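Local coordinates for protein fiber (Bovine adenovirus 4, PDB 4UE0) that forms the head domain of the trimeric viral fibre, which probably attaches the virus to a receptor on the host cell, at residues A[21-26]-A[52-57]. Numbering follows the deposited sequence. Where two conformers were deposited one is given.
Sequences IALGWQ and IYFQAD
The phenyl ring of Phe54 and the indole of Trp25 are the two flat groups here; Phe54 is met by a methyl of Leu23, whereas Trp25 meets the 52-57 segment through a water. The Leu23 methyl comes obliquely onto the far end of the phenyl ring, CD1 lying 3.4 Å from CZ of Phe54, while the water sits in the indole plane at the edge of Trp25. The setting is a beta-sandwich, the fold of this fibre head: strand 19-29 belongs to one antiparallel four-stranded sheet and strand 51-55 to the other, and the two segments run 46° apart. It illustrates how facing sheets are joined by alternate side chains, since Ile21, Leu23 and Trp25 point inward from one strand and Ile52 and Phe54 from the other.

Leu23 and Phe54 reach for each other from their own sheets. A first torsion of 59° tucks CG of Phe54 between the two backbone branches, N and C, and its ring extends into the interior; Leu60 of helix 58-61 touches both residues, and Ile97 also packs on Phe54. One pair further along, at the start of both segments, Ile21 and Ile52 meet tip to tip in a reciprocal pairing of branches. CD1 of Ile21 reaches CG2 of Ile52 at 4.0 Å, and CG2 of Ile21 lies equally far from CD1 of Ile52.

At the other end the apolar interface gives way to a polar bridge. Asp57 is the N-cap of helix 58-61, where OD2 accepts a bond from the backbone N of Leu60 and OD1 forms a salt bridge with Arg12 of strand 8-16. NE1 of Trp25 remains 4.4 Å from OD2 of Asp57, and the water spans that gap: it accepts from Trp25 NE1 at 2.8 Å and donates to Asp57 OD2 at 2.7 Å.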
ATOM      1  N   ILE A  21      13.019   5.258  12.025  1.00 13.98           N
ATOM      2  CA  ILE A  21      11.928   4.603  11.330  1.00 14.73           C
ATOM      3  C   ILE A  21      10.893   4.210  12.361  1.00 15.66           C
ATOM      4  O   ILE A  21      11.214   3.990  13.538  1.00 18.47           O
ATOM      5  CB  ILE A  21      12.327   3.381  10.515  1.00 16.12           C
ATOM      6  CG1 ILE A  21      12.814   2.230  11.364  1.00 18.68           C
ATOM      7  CG2 ILE A  21      13.291   3.772   9.448  1.00 17.75           C
ATOM      8  CD1 ILE A  21      12.790   0.928  10.599  1.00 18.09           C
ATOM      9  N   ALA A  22       9.632   4.204  11.944  1.00 13.88           N
ATOM     10  CA  ALA A  22       8.539   3.917  12.866  1.00 15.50           C
ATOM     11  C   ALA A  22       7.689   2.791  12.300  1.00 13.56           C
ATOM     12  O   ALA A  22       7.078   2.931  11.236  1.00 14.29           O
ATOM     13  CB  ALA A  22       7.708   5.154  13.154  1.00 16.94           C
ATOM     14  N   LEU A  23       7.686   1.684  13.031  1.00 14.30           N
ATOM     15  CA  LEU A  23       6.998   0.447  12.654  1.00 13.94           C
ATOM     16  C   LEU A  23       5.740   0.235  13.462  1.00 15.65           C
ATOM     17  O   LEU A  23       5.698   0.557  14.650  1.00 18.63           O
ATOM     18  CB  LEU A  23       7.916  -0.742  12.859  1.00 15.77           C
ATOM     19  CG  LEU A  23       9.240  -0.711  12.102  1.00 16.34           C
ATOM     20  CD1 LEU A  23      10.189  -1.795  12.622  1.00 18.78           C
ATOM     21  CD2 LEU A  23       8.967  -0.896  10.628  1.00 15.63           C
ATOM     22  N   GLY A  24       4.736  -0.299  12.795  1.00 15.37           N
ATOM     23  CA  GLY A  24       3.512  -0.740  13.434  1.00 16.26           C
ATOM     24  C   GLY A  24       3.285  -2.176  13.075  1.00 15.90           C
ATOM     25  O   GLY A  24       3.691  -2.643  12.002  1.00 16.63           O
ATOM     26  N   TRP A  25       2.646  -2.906  13.960  1.00 16.70           N
ATOM     27  CA  TRP A  25       2.318  -4.297  13.697  1.00 18.60           C
ATOM     28  C   TRP A  25       0.931  -4.607  14.211  1.00 19.78           C
ATOM     29  O   TRP A  25       0.423  -3.936  15.140  1.00 21.61           O
ATOM     30  CB  TRP A  25       3.363  -5.235  14.324  1.00 21.38           C
ATOM     31  CG  TRP A  25       3.464  -5.113  15.823  1.00 22.87           C
ATOM     32  CD1 TRP A  25       4.328  -4.305  16.546  1.00 23.32           C
ATOM     33  CD2 TRP A  25       2.661  -5.796  16.786  1.00 28.02           C
ATOM     34  NE1 TRP A  25       4.091  -4.461  17.889  1.00 27.91           N
ATOM     35  CE2 TRP A  25       3.074  -5.366  18.063  1.00 27.31           C
ATOM     36  CE3 TRP A  25       1.627  -6.733  16.694  1.00 29.27           C
ATOM     37  CZ2 TRP A  25       2.482  -5.850  19.253  1.00 32.55           C
ATOM     38  CZ3 TRP A  25       1.033  -7.212  17.875  1.00 33.78           C
ATOM     39  CH2 TRP A  25       1.468  -6.775  19.133  1.00 38.18           C
ATOM     40  N   GLN A  26       0.300  -5.601  13.576  1.00 19.76           N
ATOM     41  CA  GLN A  26      -1.021  -6.082  14.005  0.50 20.42           C
ATOM     42  C   GLN A  26      -1.124  -7.579  13.750  1.00 19.62           C
ATOM     43  O   GLN A  26      -0.562  -8.114  12.779  1.00 20.20           O
ATOM     44  CB  GLN A  26      -2.202  -5.388  13.282  0.50 21.45           C
ATOM     45  CG  GLN A  26      -2.063  -3.909  12.956  0.50 28.47           C
ATOM     46  CD  GLN A  26      -2.955  -3.490  11.787  0.50 31.35           C
ATOM     47  OE1 GLN A  26      -2.564  -2.678  10.935  0.50 30.98           O
ATOM     48  NE2 GLN A  26      -4.155  -4.063  11.730  0.50 32.78           N
ATOM     49  N   ILE A  52      18.518  -2.124   7.579  1.00 11.61           N
ATOM     50  CA  ILE A  52      18.231  -1.559   8.884  1.00 11.32           C
ATOM     51  C   ILE A  52      17.952  -2.722   9.810  1.00 11.92           C
ATOM     52  O   ILE A  52      17.134  -3.577   9.498  1.00 14.41           O
ATOM     53  CB  ILE A  52      17.013  -0.622   8.842  1.00 11.79           C
ATOM     54  CG1 ILE A  52      17.308   0.590   7.963  1.00 12.01           C
ATOM     55  CG2 ILE A  52      16.618  -0.200  10.233  1.00 13.33           C
ATOM     56  CD1 ILE A  52      16.083   1.450   7.678  1.00 13.95           C
ATOM     57  N   TYR A  53      18.665  -2.782  10.932  1.00 12.31           N
ATOM     58  CA  TYR A  53      18.491  -3.880  11.873  1.00 13.17           C
ATOM     59  C   TYR A  53      18.381  -3.322  13.284  1.00 13.74           C
ATOM     60  O   TYR A  53      18.843  -2.214  13.578  1.00 14.21           O
ATOM     61  CB  TYR A  53      19.656  -4.875  11.757  1.00 13.93           C
ATOM     62  CG  TYR A  53      20.982  -4.253  11.973  1.00 13.84           C
ATOM     63  CD1 TYR A  53      21.426  -3.922  13.256  1.00 15.32           C
ATOM     64  CD2 TYR A  53      21.781  -3.919  10.904  1.00 15.64           C
ATOM     65  CE1 TYR A  53      22.608  -3.275  13.444  1.00 15.84           C
ATOM     66  CE2 TYR A  53      23.010  -3.308  11.104  1.00 16.98           C
ATOM     67  CZ  TYR A  53      23.414  -2.975  12.388  1.00 16.98           C
ATOM     68  OH  TYR A  53      24.624  -2.330  12.585  1.00 22.96           O
ATOM     69  N   PHE A  54      17.798  -4.107  14.166  1.00 13.90           N
ATOM     70  CA  PHE A  54      17.583  -3.700  15.528  1.00 15.79           C
ATOM     71  C   PHE A  54      17.096  -4.901  16.327  1.00 15.65           C
ATOM     72  O   PHE A  54      16.698  -5.925  15.780  1.00 17.19           O
ATOM     73  CB  PHE A  54      16.561  -2.546  15.598  1.00 16.33           C
ATOM     74  CG  PHE A  54      15.220  -2.894  15.024  1.00 15.81           C
ATOM     75  CD1 PHE A  54      14.983  -2.792  13.652  1.00 15.72           C
ATOM     76  CD2 PHE A  54      14.208  -3.332  15.857  1.00 17.28           C
ATOM     77  CE1 PHE A  54      13.754  -3.131  13.136  1.00 16.16           C
ATOM     78  CE2 PHE A  54      12.983  -3.663  15.355  1.00 17.81           C
ATOM     79  CZ  PHE A  54      12.752  -3.563  13.999  1.00 17.12           C
ATOM     80  N   GLN A  55      17.110  -4.734  17.633  1.00 17.43           N
ATOM     81  CA  GLN A  55      16.671  -5.783  18.532  1.00 19.70           C
ATOM     82  C   GLN A  55      15.195  -5.562  18.829  1.00 21.86           C
ATOM     83  O   GLN A  55      14.766  -4.464  19.217  1.00 23.89           O
ATOM     84  CB  GLN A  55      17.535  -5.807  19.786  1.00 24.41           C
ATOM     85  CG  GLN A  55      17.470  -7.090  20.586  1.00 29.20           C
ATOM     86  CD  GLN A  55      18.491  -7.085  21.706  1.00 33.75           C
ATOM     87  OE1 GLN A  55      19.258  -6.127  21.867  1.00 38.93           O
ATOM     88  NE2 GLN A  55      18.510  -8.152  22.482  1.00 41.06           N
ATOM     89  N   ALA A  56      14.414  -6.614  18.619  1.00 23.62           N
ATOM     90  CA  ALA A  56      12.973  -6.510  18.690  1.00 25.88           C
ATOM     91  C   ALA A  56      12.513  -6.595  20.085  1.00 28.61           C
ATOM     92  O   ALA A  56      13.087  -7.321  20.888  1.00 35.02           O
ATOM     93  CB  ALA A  56      12.303  -7.611  17.896  1.00 27.72           C
ATOM     94  N   ASP A  57      11.426  -5.868  20.309  1.00 36.09           N
ATOM     95  CA  ASP A  57      10.585  -5.970  21.483  1.00 36.67           C
ATOM     96  C   ASP A  57       9.629  -7.174  21.345  1.00 34.99           C
ATOM     97  O   ASP A  57       9.403  -7.718  20.245  1.00 36.14           O
ATOM     98  CB  ASP A  57       9.771  -4.664  21.609  1.00 37.05           C
ATOM     99  CG  ASP A  57       9.077  -4.267  20.283  1.00 36.86           C
ATOM    100  OD1 ASP A  57       9.744  -3.778  19.356  1.00 32.62           O
ATOM    101  OD2 ASP A  57       7.864  -4.464  20.186  1.00 38.74           O
TER
HETATM  102  O   HOH W   1       5.524  -3.102  19.821  1.00 45.89           O